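Local coordinates for sulfoquinovosidase (Escherichia coli, PDB 5AED), which hydrolyses sulfoquinovosyl diacylglycerides and simple sulfoquinovosides such as sulfoquinovosyl glycerol, releasing sulfoquinovose for breakdown by sulfoglycolysis, at residues A91-S96 and L103-Q108; L377-A382 and Y415-V420. All coordinates share one frame; numbering follows the deposited sequence.

Interaction 1: A91-S96 and L103-Q108; sequences ATLNIS and LLLELQ
Thr92, Asn94 and Ser96 pair with Gln108, Glu106 and Leu104 as the two arms of an antiparallel beta hairpin in the N-terminal, galactose mutarotase-like domain of this family 31 glycosidase. The axes of the two segments come within 4.6 Å, their N-to-C directions 167° apart. Each of the three pairs closes a ring of two backbone hydrogen bonds. The shortest runs from Asn94 N to Glu106 O at 2.8 Å, and the straightest joins Leu104 N to Ser96 O, 173° at the hydrogen, although its donor stands above the carbonyl plane. At the non-hydrogen-bonded positions between them, CA-H...O contacts such as Leu107 CA to Thr92 O (3.3 Å) add to the pairing.

Apolar packing belongs to the face carrying Leu93, Ile95, Leu105 and Leu107. With CG anti to its backbone N (chi1 171°), Leu93 swings CD1 toward the neighbouring strand, to lie 4.0 Å from Leu105 CG, while its CB meets Leu107 CD2. Ile95 turns CG2 to Leu103 CD1, and Leu22 of strand 19-24 touches both residues, so branched aliphatic chains suit this buried side.

The other face, with Thr92, Asn94, Ser96, Glu106 and Gln108 beside Leu104, is mostly polar and partly exposed, and waters join the strands there. Asn94 OD1 bonds Ser75, and Gln108 NE2 reaches Asp220. One water links Thr92 OG1 to Glu106 O, donating to the carbonyl. A second sits 3.1 Å from Ser96 OG, within bonding distance of both Leu104 O and Glu106 OE1, with more acceptors in reach than protons to give.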
# COMPACT_ATOMS: atom_id res chain seq x y z
N ALA A 91 28.71 -1.01 -20.79
CA ALA A 91 27.46 -0.26 -20.58
C ALA A 91 27.74 1.21 -20.56
O ALA A 91 28.88 1.63 -20.25
CB ALA A 91 26.82 -0.64 -19.25
N THR A 92 26.70 2.02 -20.80
CA THR A 92 26.82 3.47 -20.64
C THR A 92 25.94 4.07 -19.55
O THR A 92 24.89 3.55 -19.24
CB THR A 92 26.50 4.20 -21.96
OG1 THR A 92 25.12 4.06 -22.23
CG2 THR A 92 27.31 3.59 -23.13
N LEU A 93 26.42 5.14 -18.94
CA LEU A 93 25.67 5.91 -17.99
C LEU A 93 25.58 7.35 -18.48
O LEU A 93 26.61 8.03 -18.59
CB LEU A 93 26.32 5.84 -16.60
CG LEU A 93 25.78 6.77 -15.49
CD1 LEU A 93 24.30 6.49 -15.25
CD2 LEU A 93 26.56 6.63 -14.17
N ASN A 94 24.37 7.84 -18.75
CA ASN A 94 24.18 9.24 -18.98
C ASN A 94 23.71 9.97 -17.71
O ASN A 94 22.75 9.54 -17.03
CB ASN A 94 23.29 9.48 -20.17
CG ASN A 94 23.66 10.75 -20.91
OD1 ASN A 94 24.41 10.73 -21.87
ND2 ASN A 94 23.21 11.87 -20.39
N ILE A 95 24.46 11.01 -17.34
CA ILE A 95 24.18 11.84 -16.18
C ILE A 95 23.67 13.16 -16.70
O ILE A 95 24.31 13.78 -17.55
CB ILE A 95 25.43 12.09 -15.35
CG1 ILE A 95 26.09 10.78 -14.89
CG2 ILE A 95 25.11 12.91 -14.11
CD1 ILE A 95 27.37 10.99 -14.07
N SER A 96 22.51 13.59 -16.23
CA SER A 96 21.92 14.85 -16.70
C SER A 96 20.90 15.35 -15.71
O SER A 96 20.76 14.78 -14.62
CB SER A 96 21.31 14.71 -18.08
OG SER A 96 19.99 14.26 -17.99
N LEU A 103 18.13 15.23 -10.73
CA LEU A 103 19.22 14.37 -11.25
C LEU A 103 18.64 13.13 -11.94
O LEU A 103 17.91 12.37 -11.32
CB LEU A 103 20.15 13.95 -10.09
CG LEU A 103 21.22 12.92 -10.45
CD1 LEU A 103 22.21 13.49 -11.46
CD2 LEU A 103 21.91 12.41 -9.21
N LEU A 104 18.99 12.92 -13.20
CA LEU A 104 18.52 11.82 -14.03
C LEU A 104 19.71 10.96 -14.42
O LEU A 104 20.64 11.48 -15.03
CB LEU A 104 17.87 12.36 -15.32
CG LEU A 104 17.36 11.33 -16.33
CD1 LEU A 104 16.30 10.43 -15.69
CD2 LEU A 104 16.86 11.98 -17.64
N LEU A 105 19.63 9.66 -14.13
CA LEU A 105 20.68 8.65 -14.42
C LEU A 105 20.07 7.67 -15.38
O LEU A 105 19.03 7.07 -15.05
CB LEU A 105 21.09 7.89 -13.14
CG LEU A 105 22.29 8.36 -12.35
CD1 LEU A 105 22.45 9.86 -12.36
CD2 LEU A 105 22.31 7.77 -10.94
N GLU A 106 20.66 7.51 -16.56
CA GLU A 106 20.21 6.55 -17.55
C GLU A 106 21.31 5.58 -17.86
O GLU A 106 22.35 5.96 -18.42
CB GLU A 106 19.81 7.25 -18.83
CG GLU A 106 18.49 7.97 -18.70
CD GLU A 106 18.24 8.96 -19.82
OE1 GLU A 106 19.04 9.93 -19.94
OE2 GLU A 106 17.24 8.79 -20.56
N LEU A 107 21.07 4.33 -17.48
CA LEU A 107 22.00 3.22 -17.68
C LEU A 107 21.50 2.39 -18.85
O LEU A 107 20.28 2.07 -18.94
CB LEU A 107 22.05 2.33 -16.44
CG LEU A 107 23.12 2.56 -15.40
CD1 LEU A 107 22.84 1.68 -14.19
CD2 LEU A 107 24.51 2.25 -15.96
N GLN A 108 22.41 2.03 -19.75
CA GLN A 108 22.06 1.13 -20.84
C GLN A 108 23.21 0.14 -21.08
O GLN A 108 24.31 0.52 -21.43
CB GLN A 108 21.66 1.94 -22.10
CG GLN A 108 21.44 1.13 -23.37
CD GLN A 108 20.24 0.20 -23.30
OE1 GLN A 108 19.08 0.64 -23.40
NE2 GLN A 108 20.49 -1.12 -23.15
O HOH W 1 23.12 5.63 -21.10
O HOH W 2 20.58 11.26 -18.06

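Interaction 2: L377-A382 and Y415-V420; sequences LTNPEA and YLHNGV
Asn379 lays its side-chain amide over one face of the His417 ring, the two planes only 19° apart. CG sits 3.7 Å above the ring plane, displaced toward the rim, and ND2 lies beside CD2 of His417. Asn379 CB makes an off-centre CH-pi contact, 4.2 Å from the centroid of the His417 ring. The trans first torsion of Asn379 (chi1 -179°) carries the amide over the ring and lets OD1 accept from Glu381 N at 3.2 Å and, weakly, from Ala382 N. Asparagine suits this place because one flat group both stacks and caps; an alanine here would probably leave the first turn of the helix without its cap and one face of the imidazole without its amide cover. Pro380, well suited to a helix start, crosses the His417 side chain at about a right angle and sets CD near its ND1 and CE1.

Thr378 crosses Asn418 at about a right angle, its CB 3.7 Å from Asn418 CG. Its OG1 accepts a bent bond from Asn418 N (3.2 Å, 137° at the hydrogen) and also bonds Asp376, whose other carboxylate oxygen takes His417 N. Asn418 OD1 in turn accepts from Val420 N, while Gly419, with its positive phi, ends the tight turn. The arrangement joins an asparagine N-cap, opening helix 380-395, to a type I beta turn from Leu416 to Gly419 that an Asx turn at Asn418 overlaps, in the TIM-barrel domain.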
# COMPACT_ATOMS: atom_id res chain seq x y z
N LEU A 377 -5.66 -5.80 -19.44
CA LEU A 377 -5.67 -4.35 -19.33
C LEU A 377 -4.69 -3.63 -20.28
O LEU A 377 -4.81 -2.42 -20.43
CB LEU A 377 -5.44 -3.91 -17.88
CG LEU A 377 -6.44 -4.50 -16.87
CD1 LEU A 377 -6.03 -4.15 -15.46
CD2 LEU A 377 -7.85 -4.00 -17.17
N THR A 378 -3.74 -4.33 -20.88
CA THR A 378 -2.90 -3.70 -21.94
C THR A 378 -3.60 -3.64 -23.32
O THR A 378 -3.08 -3.01 -24.24
CB THR A 378 -1.53 -4.39 -22.11
OG1 THR A 378 -1.69 -5.55 -22.95
CG2 THR A 378 -0.88 -4.79 -20.71
N ASN A 379 -4.72 -4.36 -23.47
CA ASN A 379 -5.51 -4.33 -24.71
C ASN A 379 -6.40 -3.09 -24.61
O ASN A 379 -7.24 -3.03 -23.74
CB ASN A 379 -6.30 -5.63 -24.79
CG ASN A 379 -7.17 -5.76 -26.04
OD1 ASN A 379 -7.60 -4.78 -26.66
ND2 ASN A 379 -7.50 -7.01 -26.37
N PRO A 380 -6.18 -2.08 -25.46
CA PRO A 380 -6.96 -0.82 -25.36
C PRO A 380 -8.48 -1.01 -25.23
O PRO A 380 -9.14 -0.35 -24.43
CB PRO A 380 -6.65 -0.12 -26.69
CG PRO A 380 -5.39 -0.72 -27.20
CD PRO A 380 -5.26 -2.09 -26.62
N GLU A 381 -9.01 -1.94 -26.01
CA GLU A 381 -10.44 -2.15 -26.03
C GLU A 381 -10.92 -3.09 -24.94
O GLU A 381 -12.03 -2.92 -24.49
CB GLU A 381 -10.95 -2.48 -27.43
CG GLU A 381 -10.52 -3.78 -28.07
CD GLU A 381 -11.42 -4.17 -29.26
OE1 GLU A 381 -12.68 -4.17 -29.12
OE2 GLU A 381 -10.86 -4.50 -30.34
N ALA A 382 -10.09 -4.01 -24.43
CA ALA A 382 -10.45 -4.74 -23.18
C ALA A 382 -10.54 -3.79 -21.94
O ALA A 382 -11.47 -3.87 -21.10
CB ALA A 382 -9.46 -5.84 -22.92
N TYR A 415 0.78 -13.94 -21.80
CA TYR A 415 1.20 -13.20 -23.01
C TYR A 415 0.17 -12.11 -23.25
O TYR A 415 -1.01 -12.40 -23.29
CB TYR A 415 1.37 -14.15 -24.23
CG TYR A 415 2.50 -15.14 -24.00
CD1 TYR A 415 2.32 -16.24 -23.18
CD2 TYR A 415 3.77 -14.91 -24.51
CE1 TYR A 415 3.36 -17.12 -22.89
CE2 TYR A 415 4.83 -15.79 -24.23
CZ TYR A 415 4.62 -16.89 -23.42
OH TYR A 415 5.63 -17.76 -23.12
N LEU A 416 0.63 -10.86 -23.32
CA LEU A 416 -0.22 -9.68 -23.28
C LEU A 416 -0.23 -8.96 -24.63
O LEU A 416 0.74 -8.98 -25.38
CB LEU A 416 0.27 -8.67 -22.23
CG LEU A 416 0.27 -9.02 -20.73
CD1 LEU A 416 -1.03 -9.69 -20.33
CD2 LEU A 416 1.45 -9.91 -20.34
N HIS A 417 -1.32 -8.23 -24.86
CA HIS A 417 -1.62 -7.57 -26.13
C HIS A 417 -0.58 -6.54 -26.54
O HIS A 417 -0.39 -6.30 -27.71
CB HIS A 417 -2.97 -6.90 -26.01
CG HIS A 417 -3.49 -6.32 -27.29
ND1 HIS A 417 -3.17 -5.04 -27.71
CD2 HIS A 417 -4.30 -6.85 -28.23
CE1 HIS A 417 -3.77 -4.80 -28.86
NE2 HIS A 417 -4.46 -5.88 -29.20
N ASN A 418 0.09 -5.92 -25.58
CA ASN A 418 1.09 -4.89 -25.87
C ASN A 418 2.45 -5.50 -26.17
O ASN A 418 3.39 -4.80 -26.47
CB ASN A 418 1.18 -3.88 -24.74
CG ASN A 418 1.88 -4.45 -23.47
OD1 ASN A 418 2.13 -5.66 -23.31
ND2 ASN A 418 2.19 -3.54 -22.55
N GLY A 419 2.58 -6.79 -26.01
CA GLY A 419 3.82 -7.47 -26.35
C GLY A 419 4.96 -7.38 -25.36
O GLY A 419 6.08 -7.83 -25.67
N VAL A 420 4.71 -6.79 -24.18
CA VAL A 420 5.74 -6.62 -23.18
C VAL A 420 5.75 -7.87 -22.32
O VAL A 420 4.70 -8.34 -21.92
CB VAL A 420 5.45 -5.39 -22.31
CG1 VAL A 420 6.44 -5.30 -21.17
CG2 VAL A 420 5.50 -4.12 -23.16

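Overall arrangement
The two contacts follow one another along the chain, interaction 1 closing well before interaction 2 opens. They belong to different domains: the hairpin of strands 90-97 and 103-109 to the N-terminal beta domain, the packed turns to the TIM-barrel domain. Their centres are 29 Å apart, and their nearest atoms stay about 14 Å from each other. Interaction 1 joins chain neighbours between strands 79-84 and 221-228, whereas interaction 2 spans more than thirty residues, bringing the start of helix 380-395 against the loop between strand 401-404 and helix 422-443. Both lie away from the catalytic and substrate-binding residues, as strand pairing and helix-on-loop packing local to their own domains.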